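Local structure of Mll2253 protein (Mesorhizobium loti, 3Q63) at residues R9-E14 / L106-S111; Y76-A81 / S91-T96; R15-P20 / E133-L138. The protein is of unknown function but belongs to the AHA1 family, within the Bet v 1-like superfamily, many of whose members bind hydrophobic ligands in a deep pocket. All coordinates share one frame; numbering follows the deposited sequence.

Interaction 1: residues R9-E14 / L106-S111; sequences RTVVVE and LRMEQS
Val-11 and Val-13 join Gln-110 and Met-108 in the antiparallel sheet of the Bet v 1-like fold, where strand 9-17, outermost within this chain, lies beside strand 103-113. The two segments run 165° apart. Both pairs are hydrogen-bonded. Val-11 N reaches Gln-110 O at 2.8 Å, and Gln-110 N returns a bond of 2.9 Å to Val-11 O. One repeat further on, Val-13 N donates to Met-108 O at 3.0 Å, while Met-108 N meets Val-13 O at 2.8 Å. At the non-hydrogen-bonded pairs, CA-H groups supplement these bonds; that of Val-12 points at Met-108 O. Thr-10 OG1 adds a weak bond of 3.3 Å to Gln-110 O, which already accepts from Val-11.

The side chains divide between two unlike faces. On the buried one, Met-108, present as selenomethionine, has CG anti to the backbone N (chi1 -171°). Its chain then bends at both following torsions and folds CE back toward strand 9-17, 4.1 Å from Val-13 CG2 and close to Val-11 CG1. Gln-110 lies there too, its OE1 bonded to Trp-128 NE1. On the other face, Glu-14 and Arg-107 run alongside each other with their ends in the same direction, 3.8 Å between Glu-14 CG and Arg-107 CG. This is contact of their aliphatic parts, because the guanidinium turns to its own strand: Arg-107 NH2 forms a salt bridge of 3.0 Å with Glu-109 OE1, and Glu-109 CD lies above one guanidinium face, displaced toward its rim. Val-11, Val-13 and Met-108 pack on Tyr-121, Trp-128 and Phe-132 of helix 118-141, matching the helix-grip fold, an antiparallel sheet curled round a long C-terminal helix.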
loop_
_atom_site.group_PDB
_atom_site.type_symbol
_atom_site.label_atom_id
_atom_site.label_comp_id
_atom_site.label_asym_id
_atom_site.label_seq_id
_atom_site.Cartn_x
_atom_site.Cartn_y
_atom_site.Cartn_z
ATOM N N ARG B 9 -10.714 -3.160 19.191
ATOM C CA ARG B 9 -9.723 -2.176 19.610
ATOM C C ARG B 9 -9.734 -0.950 18.703
ATOM O O ARG B 9 -10.387 -0.936 17.659
ATOM C CB ARG B 9 -8.318 -2.792 19.620
ATOM C CG ARG B 9 -8.203 -4.118 20.382
ATOM C CD ARG B 9 -6.812 -4.301 21.003
ATOM N NE ARG B 9 -6.639 -3.422 22.161
ATOM C CZ ARG B 9 -5.531 -3.325 22.893
ATOM N NH1 ARG B 9 -5.501 -2.487 23.925
ATOM N NH2 ARG B 9 -4.458 -4.057 22.601
ATOM N N THR B 10 -9.001 0.077 19.105
ATOM C CA THR B 10 -8.942 1.301 18.332
ATOM C C THR B 10 -7.535 1.872 18.353
ATOM O O THR B 10 -6.889 1.903 19.394
ATOM C CB THR B 10 -9.929 2.336 18.886
ATOM O OG1 THR B 10 -9.712 3.598 18.242
ATOM C CG2 THR B 10 -9.733 2.500 20.375
ATOM N N VAL B 11 -7.061 2.307 17.193
ATOM C CA VAL B 11 -5.732 2.878 17.086
ATOM C C VAL B 11 -5.796 4.396 17.210
ATOM O O VAL B 11 -6.584 5.055 16.533
ATOM C CB VAL B 11 -5.081 2.500 15.742
ATOM C CG1 VAL B 11 -3.715 3.151 15.615
ATOM C CG2 VAL B 11 -4.959 0.984 15.643
ATOM N N VAL B 12 -4.968 4.946 18.091
ATOM C CA VAL B 12 -4.931 6.389 18.294
ATOM C C VAL B 12 -3.513 6.904 18.072
ATOM O O VAL B 12 -2.553 6.349 18.601
ATOM C CB VAL B 12 -5.379 6.768 19.723
ATOM C CG1 VAL B 12 -5.418 8.294 19.869
ATOM C CG2 VAL B 12 -6.742 6.173 20.013
ATOM N N VAL B 13 -3.395 7.958 17.272
ATOM C CA VAL B 13 -2.113 8.577 16.979
ATOM C C VAL B 13 -2.300 10.093 17.083
ATOM O O VAL B 13 -3.267 10.646 16.556
ATOM C CB VAL B 13 -1.607 8.203 15.562
ATOM C CG1 VAL B 13 -0.284 8.895 15.281
ATOM C CG2 VAL B 13 -1.423 6.685 15.454
ATOM N N GLU B 14 -1.389 10.758 17.789
ATOM C CA GLU B 14 -1.475 12.209 17.970
ATOM C C GLU B 14 -0.166 12.867 17.558
ATOM O O GLU B 14 0.904 12.274 17.675
ATOM C CB GLU B 14 -1.798 12.534 19.433
ATOM C CG GLU B 14 -3.048 11.826 19.954
ATOM C CD GLU B 14 -3.435 12.241 21.365
ATOM O OE1 GLU B 14 -4.089 13.287 21.517
ATOM O OE2 GLU B 14 -3.086 11.519 22.324
ATOM N N LEU B 106 -3.151 17.444 16.104
ATOM C CA LEU B 106 -3.936 16.485 15.335
ATOM C C LEU B 106 -4.048 15.121 16.017
ATOM O O LEU B 106 -3.047 14.560 16.460
ATOM C CB LEU B 106 -3.309 16.289 13.944
ATOM C CG LEU B 106 -3.947 15.219 13.047
ATOM C CD1 LEU B 106 -5.361 15.642 12.701
ATOM C CD2 LEU B 106 -3.130 15.007 11.776
ATOM N N ARG B 107 -5.269 14.601 16.105
ATOM C CA ARG B 107 -5.507 13.282 16.682
ATOM C C ARG B 107 -6.195 12.447 15.615
ATOM O O ARG B 107 -7.105 12.925 14.936
ATOM C CB ARG B 107 -6.425 13.357 17.905
ATOM C CG ARG B 107 -6.643 12.005 18.588
ATOM C CD ARG B 107 -7.586 12.110 19.783
ATOM N NE ARG B 107 -8.962 12.354 19.366
ATOM C CZ ARG B 107 -9.962 12.618 20.201
ATOM N NH1 ARG B 107 -9.738 12.674 21.508
ATOM N NH2 ARG B 107 -11.185 12.830 19.729
HETATM N N MSE B 108 -5.755 11.207 15.457
HETATM C CA MSE B 108 -6.356 10.309 14.482
HETATM C C MSE B 108 -6.820 9.090 15.256
HETATM O O MSE B 108 -6.036 8.464 15.975
HETATM C CB MSE B 108 -5.323 9.905 13.432
HETATM C CG MSE B 108 -5.870 9.140 12.226
HETATM SE SE MSE B 108 -6.549 7.345 12.585
HETATM C CE MSE B 108 -5.030 6.571 13.497
ATOM N N GLU B 109 -8.103 8.776 15.138
ATOM C CA GLU B 109 -8.652 7.608 15.806
ATOM C C GLU B 109 -9.235 6.707 14.732
ATOM O O GLU B 109 -10.057 7.141 13.929
ATOM C CB GLU B 109 -9.760 7.995 16.788
ATOM C CG GLU B 109 -9.298 8.779 18.004
ATOM C CD GLU B 109 -10.469 9.249 18.850
ATOM O OE1 GLU B 109 -11.184 10.184 18.413
ATOM O OE2 GLU B 109 -10.677 8.677 19.944
ATOM N N GLN B 110 -8.782 5.461 14.708
ATOM C CA GLN B 110 -9.270 4.479 13.755
ATOM C C GLN B 110 -9.767 3.292 14.572
ATOM O O GLN B 110 -8.974 2.547 15.154
ATOM C CB GLN B 110 -8.160 4.030 12.798
ATOM C CG GLN B 110 -8.565 2.842 11.910
ATOM C CD GLN B 110 -7.586 2.569 10.789
ATOM O OE1 GLN B 110 -6.381 2.745 10.951
ATOM N NE2 GLN B 110 -8.099 2.113 9.647
ATOM N N SER B 111 -11.084 3.131 14.612
ATOM C CA SER B 111 -11.710 2.066 15.375
ATOM C C SER B 111 -12.402 1.069 14.464
ATOM O O SER B 111 -12.673 1.369 13.304
ATOM C CB SER B 111 -12.736 2.666 16.323
ATOM O OG SER B 111 -13.678 3.404 15.568
#

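Interaction 2: residues Y76-A81 / S91-T96; sequences YTWNLA and SVVTFT
Trp-78 meets Ser-91 and Val-93 beside the pairing of strands 73-77 and 92-100, and its side chain spans much of the contact. CB lies 3.4 Å from Ser-91 OG, with Val-93 CG2 close by. Further along, CD1 remains near Ser-91 OG, whereas CD2 and CE3 pass Val-93, CE3 coming within 3.6 Å of Val-93 CG2. Tyr-76 CE2 sits in plane at the edge of the indole, and the ring of Trp-128 meets it at about 45°. The indole NE1 bonds across the subunit interface to the carbonyl O of Trp-57 of the second subunit.

The backbones pair through Tyr-76 N to Val-93 O at 3.0 Å, the answering Val-93 N to Tyr-76 O, and Trp-78 N to Ser-91 O at 2.8 Å, this last donor standing above the carbonyl plane. Ser-91 OG donates to Trp-78 O at 2.8 Å, in the carbonyl plane and on a lone pair, and is also bonded to Gln-110 NE2. Tyr-76 OH touches the edge of the Phe-95 ring, 3.4 Å from Phe-95 CE2, the two ring planes 51° apart. An alanine at Trp-78 would probably leave a gap beside Val-93 and Trp-128 and the carbonyl of Trp-57 of the second subunit without this donor. The chemistry thus implies a largely aromatic and apolar interior in which two polar groups have defined partners: Ser-91 OG bonds to Trp-78 O and Gln-110 NE2, and Trp-78 NE1 to the second subunit.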
loop_
_atom_site.group_PDB
_atom_site.type_symbol
_atom_site.label_atom_id
_atom_site.label_comp_id
_atom_site.label_asym_id
_atom_site.label_seq_id
_atom_site.Cartn_x
_atom_site.Cartn_y
_atom_site.Cartn_z
ATOM N N TYR B 76 -14.372 9.245 8.101
ATOM C CA TYR B 76 -14.798 8.422 6.978
ATOM C C TYR B 76 -14.458 6.960 7.211
ATOM O O TYR B 76 -13.534 6.645 7.978
ATOM C CB TYR B 76 -14.184 8.894 5.645
ATOM C CG TYR B 76 -12.689 9.184 5.610
ATOM C CD1 TYR B 76 -12.220 10.496 5.663
ATOM C CD2 TYR B 76 -11.754 8.160 5.430
ATOM C CE1 TYR B 76 -10.860 10.791 5.531
ATOM C CE2 TYR B 76 -10.390 8.441 5.295
ATOM C CZ TYR B 76 -9.951 9.760 5.346
ATOM O OH TYR B 76 -8.607 10.049 5.205
ATOM N N THR B 77 -15.218 6.072 6.568
ATOM C CA THR B 77 -14.985 4.635 6.691
ATOM C C THR B 77 -13.692 4.299 5.970
ATOM O O THR B 77 -13.263 5.008 5.057
ATOM C CB THR B 77 -16.121 3.789 6.051
ATOM O OG1 THR B 77 -16.360 4.253 4.717
ATOM C CG2 THR B 77 -17.409 3.876 6.870
ATOM N N TRP B 78 -13.095 3.196 6.396
ATOM C CA TRP B 78 -11.826 2.712 5.875
ATOM C C TRP B 78 -12.012 1.200 5.895
ATOM O O TRP B 78 -11.658 0.533 6.871
ATOM C CB TRP B 78 -10.741 3.174 6.843
ATOM C CG TRP B 78 -9.348 2.835 6.512
ATOM C CD1 TRP B 78 -8.751 1.608 6.607
ATOM C CD2 TRP B 78 -8.322 3.756 6.143
ATOM N NE1 TRP B 78 -7.410 1.718 6.329
ATOM C CE2 TRP B 78 -7.122 3.025 6.042
ATOM C CE3 TRP B 78 -8.301 5.134 5.893
ATOM C CZ2 TRP B 78 -5.908 3.627 5.701
ATOM C CZ3 TRP B 78 -7.094 5.735 5.554
ATOM C CH2 TRP B 78 -5.913 4.980 5.461
ATOM N N ASN B 79 -12.584 0.675 4.811
ATOM C CA ASN B 79 -12.908 -0.748 4.702
ATOM C C ASN B 79 -12.316 -1.509 3.543
ATOM O O ASN B 79 -11.932 -0.943 2.522
ATOM C CB ASN B 79 -14.416 -0.940 4.585
ATOM C CG ASN B 79 -15.189 -0.252 5.682
ATOM O OD1 ASN B 79 -14.679 -0.013 6.781
ATOM N ND2 ASN B 79 -16.448 0.047 5.398
ATOM N N LEU B 80 -12.304 -2.825 3.696
ATOM C CA LEU B 80 -11.811 -3.700 2.648
ATOM C C LEU B 80 -12.520 -5.042 2.828
ATOM O O LEU B 80 -12.308 -5.741 3.819
ATOM C CB LEU B 80 -10.289 -3.824 2.770
ATOM C CG LEU B 80 -9.527 -4.437 1.605
ATOM C CD1 LEU B 80 -8.171 -3.759 1.457
ATOM C CD2 LEU B 80 -9.376 -5.922 1.847
ATOM N N ALA B 81 -13.397 -5.377 1.888
ATOM C CA ALA B 81 -14.133 -6.632 1.957
ATOM C C ALA B 81 -13.236 -7.776 1.499
ATOM O O ALA B 81 -12.723 -7.766 0.378
ATOM C CB ALA B 81 -15.381 -6.559 1.084
ATOM N N SER B 91 -13.654 -0.286 9.417
ATOM C CA SER B 91 -13.261 0.676 10.439
ATOM C C SER B 91 -13.626 2.109 10.102
ATOM O O SER B 91 -13.997 2.433 8.969
ATOM C CB SER B 91 -11.753 0.588 10.659
ATOM O OG SER B 91 -11.058 1.079 9.524
ATOM N N VAL B 92 -13.502 2.966 11.106
ATOM C CA VAL B 92 -13.785 4.381 10.949
ATOM C C VAL B 92 -12.555 5.180 11.362
ATOM O O VAL B 92 -12.006 4.976 12.446
ATOM C CB VAL B 92 -14.971 4.838 11.832
ATOM C CG1 VAL B 92 -15.156 6.342 11.706
ATOM C CG2 VAL B 92 -16.233 4.114 11.414
ATOM N N VAL B 93 -12.129 6.080 10.487
ATOM C CA VAL B 93 -10.985 6.933 10.747
ATOM C C VAL B 93 -11.523 8.337 11.010
ATOM O O VAL B 93 -12.251 8.879 10.182
ATOM C CB VAL B 93 -10.026 6.993 9.524
ATOM C CG1 VAL B 93 -8.972 8.074 9.743
ATOM C CG2 VAL B 93 -9.340 5.639 9.315
ATOM N N THR B 94 -11.179 8.918 12.158
ATOM C CA THR B 94 -11.639 10.268 12.498
ATOM C C THR B 94 -10.454 11.159 12.874
ATOM O O THR B 94 -9.647 10.803 13.734
ATOM C CB THR B 94 -12.658 10.251 13.682
ATOM O OG1 THR B 94 -13.820 9.498 13.310
ATOM C CG2 THR B 94 -13.088 11.676 14.040
ATOM N N PHE B 95 -10.345 12.310 12.215
ATOM C CA PHE B 95 -9.269 13.267 12.486
ATOM C C PHE B 95 -9.850 14.400 13.320
ATOM O O PHE B 95 -10.959 14.860 13.055
ATOM C CB PHE B 95 -8.720 13.862 11.184
ATOM C CG PHE B 95 -8.104 12.851 10.262
ATOM C CD1 PHE B 95 -6.782 12.442 10.436
ATOM C CD2 PHE B 95 -8.851 12.295 9.229
ATOM C CE1 PHE B 95 -6.213 11.490 9.588
ATOM C CE2 PHE B 95 -8.293 11.340 8.375
ATOM C CZ PHE B 95 -6.971 10.937 8.556
ATOM N N THR B 96 -9.108 14.844 14.328
ATOM C CA THR B 96 -9.566 15.938 15.173
ATOM C C THR B 96 -8.466 16.993 15.234
ATOM O O THR B 96 -7.332 16.709 15.633
ATOM C CB THR B 96 -9.922 15.442 16.598
ATOM O OG1 THR B 96 -10.923 14.420 16.503
ATOM C CG2 THR B 96 -10.476 16.588 17.453
#

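Interaction 3: residues R15-P20 / E133-L138; sequences RQISHP and EKLEQL
Ile-17 and Glu-136 make a sparse strand-to-helix contact, part apolar and part bridged by water, where the end of strand 9-17 lies against helix 118-141. The short segments run almost parallel, 6° apart, with their axes 10.4 Å from each other, a spacing that leaves side chains and solvent to join them. At the buried side, Ile-17 CD1 comes within 4.3 Å of Leu-135 CD2, and Leu-24 of helix 21-29 packs on both residues.

Glu-136 carries the polar half. Its CG is anti to the carbonyl carbon (chi1 -74°), and the chain beyond it is extended, carrying the carboxylate across to the strand. One water donates to Glu-136 OE2 at 2.7 Å and accepts from Ser-18 N at 3.1 Å, taking up the N-H at the centre of an inverse gamma turn. A second water donates to Glu-136 O at 2.9 Å and is bonded to His-19 NE2 at 2.8 Å, in the plane of the imidazole. The same NE2 also meets Asp-140 OD1. Arg-15 crosses Glu-136 at about a right angle, and its NE stays 4.6 Å from Glu-136 OE1. At this distance, without a salt bridge, Arg-15 would probably help to stabilise the carboxylate's charge electrostatically, while the waters supply the directed bonds that link turn and helix.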
loop_
_atom_site.group_PDB
_atom_site.type_symbol
_atom_site.label_atom_id
_atom_site.label_comp_id
_atom_site.label_asym_id
_atom_site.label_seq_id
_atom_site.Cartn_x
_atom_site.Cartn_y
_atom_site.Cartn_z
ATOM N N ARG B 15 -0.258 14.101 17.080
ATOM C CA ARG B 15 0.911 14.821 16.620
ATOM C C ARG B 15 0.694 16.313 16.770
ATOM O O ARG B 15 -0.425 16.802 16.604
ATOM C CB ARG B 15 1.178 14.508 15.138
ATOM C CG ARG B 15 1.606 13.059 14.818
ATOM C CD ARG B 15 3.125 12.904 14.841
ATOM N NE ARG B 15 3.570 11.568 14.440
ATOM C CZ ARG B 15 3.450 10.474 15.190
ATOM N NH1 ARG B 15 2.898 10.545 16.394
ATOM N NH2 ARG B 15 3.883 9.304 14.738
ATOM N N GLN B 16 1.758 17.033 17.105
ATOM C CA GLN B 16 1.684 18.486 17.222
ATOM C C GLN B 16 2.264 18.975 15.901
ATOM O O GLN B 16 3.420 18.689 15.585
ATOM C CB GLN B 16 2.541 18.979 18.394
ATOM C CG GLN B 16 2.659 20.493 18.492
ATOM C CD GLN B 16 1.311 21.184 18.618
ATOM O OE1 GLN B 16 0.511 20.876 19.509
ATOM N NE2 GLN B 16 1.056 22.132 17.728
ATOM N N ILE B 17 1.460 19.694 15.128
ATOM C CA ILE B 17 1.894 20.195 13.826
ATOM C C ILE B 17 2.091 21.704 13.847
ATOM O O ILE B 17 1.189 22.454 14.231
ATOM C CB ILE B 17 0.866 19.828 12.723
ATOM C CG1 ILE B 17 0.693 18.304 12.666
ATOM C CG2 ILE B 17 1.333 20.355 11.372
ATOM C CD1 ILE B 17 -0.290 17.824 11.607
ATOM N N SER B 18 3.280 22.134 13.432
ATOM C CA SER B 18 3.645 23.546 13.408
ATOM C C SER B 18 3.075 24.310 12.214
ATOM O O SER B 18 3.799 25.029 11.520
ATOM C CB SER B 18 5.169 23.689 13.417
ATOM O OG SER B 18 5.708 23.256 14.652
ATOM N N HIS B 19 1.780 24.141 11.977
ATOM C CA HIS B 19 1.095 24.813 10.888
ATOM C C HIS B 19 -0.316 25.119 11.364
ATOM O O HIS B 19 -0.842 24.439 12.244
ATOM C CB HIS B 19 1.058 23.917 9.643
ATOM C CG HIS B 19 2.411 23.642 9.070
ATOM N ND1 HIS B 19 3.044 24.515 8.210
ATOM C CD2 HIS B 19 3.289 22.635 9.294
ATOM C CE1 HIS B 19 4.253 24.060 7.935
ATOM N NE2 HIS B 19 4.428 22.920 8.582
ATOM N N PRO B 20 -0.931 26.170 10.809
ATOM C CA PRO B 20 -2.292 26.563 11.184
ATOM C C PRO B 20 -3.298 25.504 10.765
ATOM O O PRO B 20 -3.074 24.777 9.797
ATOM C CB PRO B 20 -2.487 27.895 10.460
ATOM C CG PRO B 20 -1.557 27.795 9.290
ATOM C CD PRO B 20 -0.333 27.154 9.893
ATOM N N GLU B 133 4.201 11.533 9.024
ATOM C CA GLU B 133 5.545 12.026 8.755
ATOM C C GLU B 133 5.539 12.664 7.370
ATOM O O GLU B 133 6.077 13.757 7.173
ATOM C CB GLU B 133 6.558 10.879 8.793
ATOM C CG GLU B 133 7.032 10.530 10.183
ATOM C CD GLU B 133 8.126 11.462 10.670
ATOM O OE1 GLU B 133 7.899 12.694 10.722
ATOM O OE2 GLU B 133 9.223 10.958 11.005
ATOM N N LYS B 134 4.920 11.985 6.411
ATOM C CA LYS B 134 4.853 12.514 5.052
ATOM C C LYS B 134 3.917 13.717 4.994
ATOM O O LYS B 134 4.063 14.576 4.131
ATOM C CB LYS B 134 4.391 11.424 4.075
ATOM C CG LYS B 134 5.381 10.269 3.946
ATOM C CD LYS B 134 4.898 9.192 2.983
ATOM C CE LYS B 134 4.826 9.692 1.551
ATOM N NZ LYS B 134 4.397 8.606 0.616
ATOM N N LEU B 135 2.960 13.776 5.919
ATOM C CA LEU B 135 2.025 14.891 5.968
ATOM C C LEU B 135 2.772 16.140 6.437
ATOM O O LEU B 135 2.628 17.216 5.856
ATOM C CB LEU B 135 0.868 14.589 6.925
ATOM C CG LEU B 135 -0.046 15.766 7.295
ATOM C CD1 LEU B 135 -0.688 16.329 6.042
ATOM C CD2 LEU B 135 -1.124 15.308 8.281
ATOM N N GLU B 136 3.578 15.989 7.481
ATOM C CA GLU B 136 4.350 17.108 8.007
ATOM C C GLU B 136 5.399 17.571 7.010
ATOM O O GLU B 136 5.708 18.763 6.923
ATOM C CB GLU B 136 5.011 16.720 9.324
ATOM C CG GLU B 136 4.029 16.647 10.468
ATOM C CD GLU B 136 4.695 16.345 11.787
ATOM O OE1 GLU B 136 5.091 15.180 12.002
ATOM O OE2 GLU B 136 4.838 17.280 12.603
ATOM N N GLN B 137 5.938 16.622 6.255
ATOM C CA GLN B 137 6.941 16.921 5.238
ATOM C C GLN B 137 6.298 17.775 4.145
ATOM O O GLN B 137 6.882 18.751 3.679
ATOM C CB GLN B 137 7.480 15.615 4.644
ATOM C CG GLN B 137 8.306 15.801 3.380
ATOM C CD GLN B 137 8.794 14.482 2.796
ATOM O OE1 GLN B 137 8.009 13.553 2.572
ATOM N NE2 GLN B 137 10.096 14.398 2.537
ATOM N N LEU B 138 5.091 17.391 3.745
ATOM C CA LEU B 138 4.351 18.117 2.719
ATOM C C LEU B 138 4.073 19.554 3.162
ATOM O O LEU B 138 4.323 20.497 2.412
ATOM C CB LEU B 138 3.030 17.408 2.420
ATOM C CG LEU B 138 2.050 18.143 1.506
ATOM C CD1 LEU B 138 2.647 18.257 0.119
ATOM C CD2 LEU B 138 0.717 17.402 1.463
HETATM O O HOH W 1 4.637 19.866 11.794
HETATM O O HOH W 2 5.409 20.420 9.239
#

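Overall arrangement
Interactions 1 and 2 belong to neighbouring parts of one antiparallel sheet, linked through backbone bonds such as Glu-109 O to Thr-94 N. Interaction 3 carries strand 9-17, already used in interaction 1, onto the C-terminal helix; Leu-106 joins the two by packing on both Ile-17 and Leu-135. Interaction 2 is the buried one, rich in aromatic rings and reaching the second subunit. Interaction 1 has one buried face and one more exposed face that bears charged, polar and apolar side chains, and interaction 3, also partly buried, replaces direct bonds with water. Interactions 2 and 3 lie on opposite sides of the chain's centre, about 21 Å apart between centres, without touching.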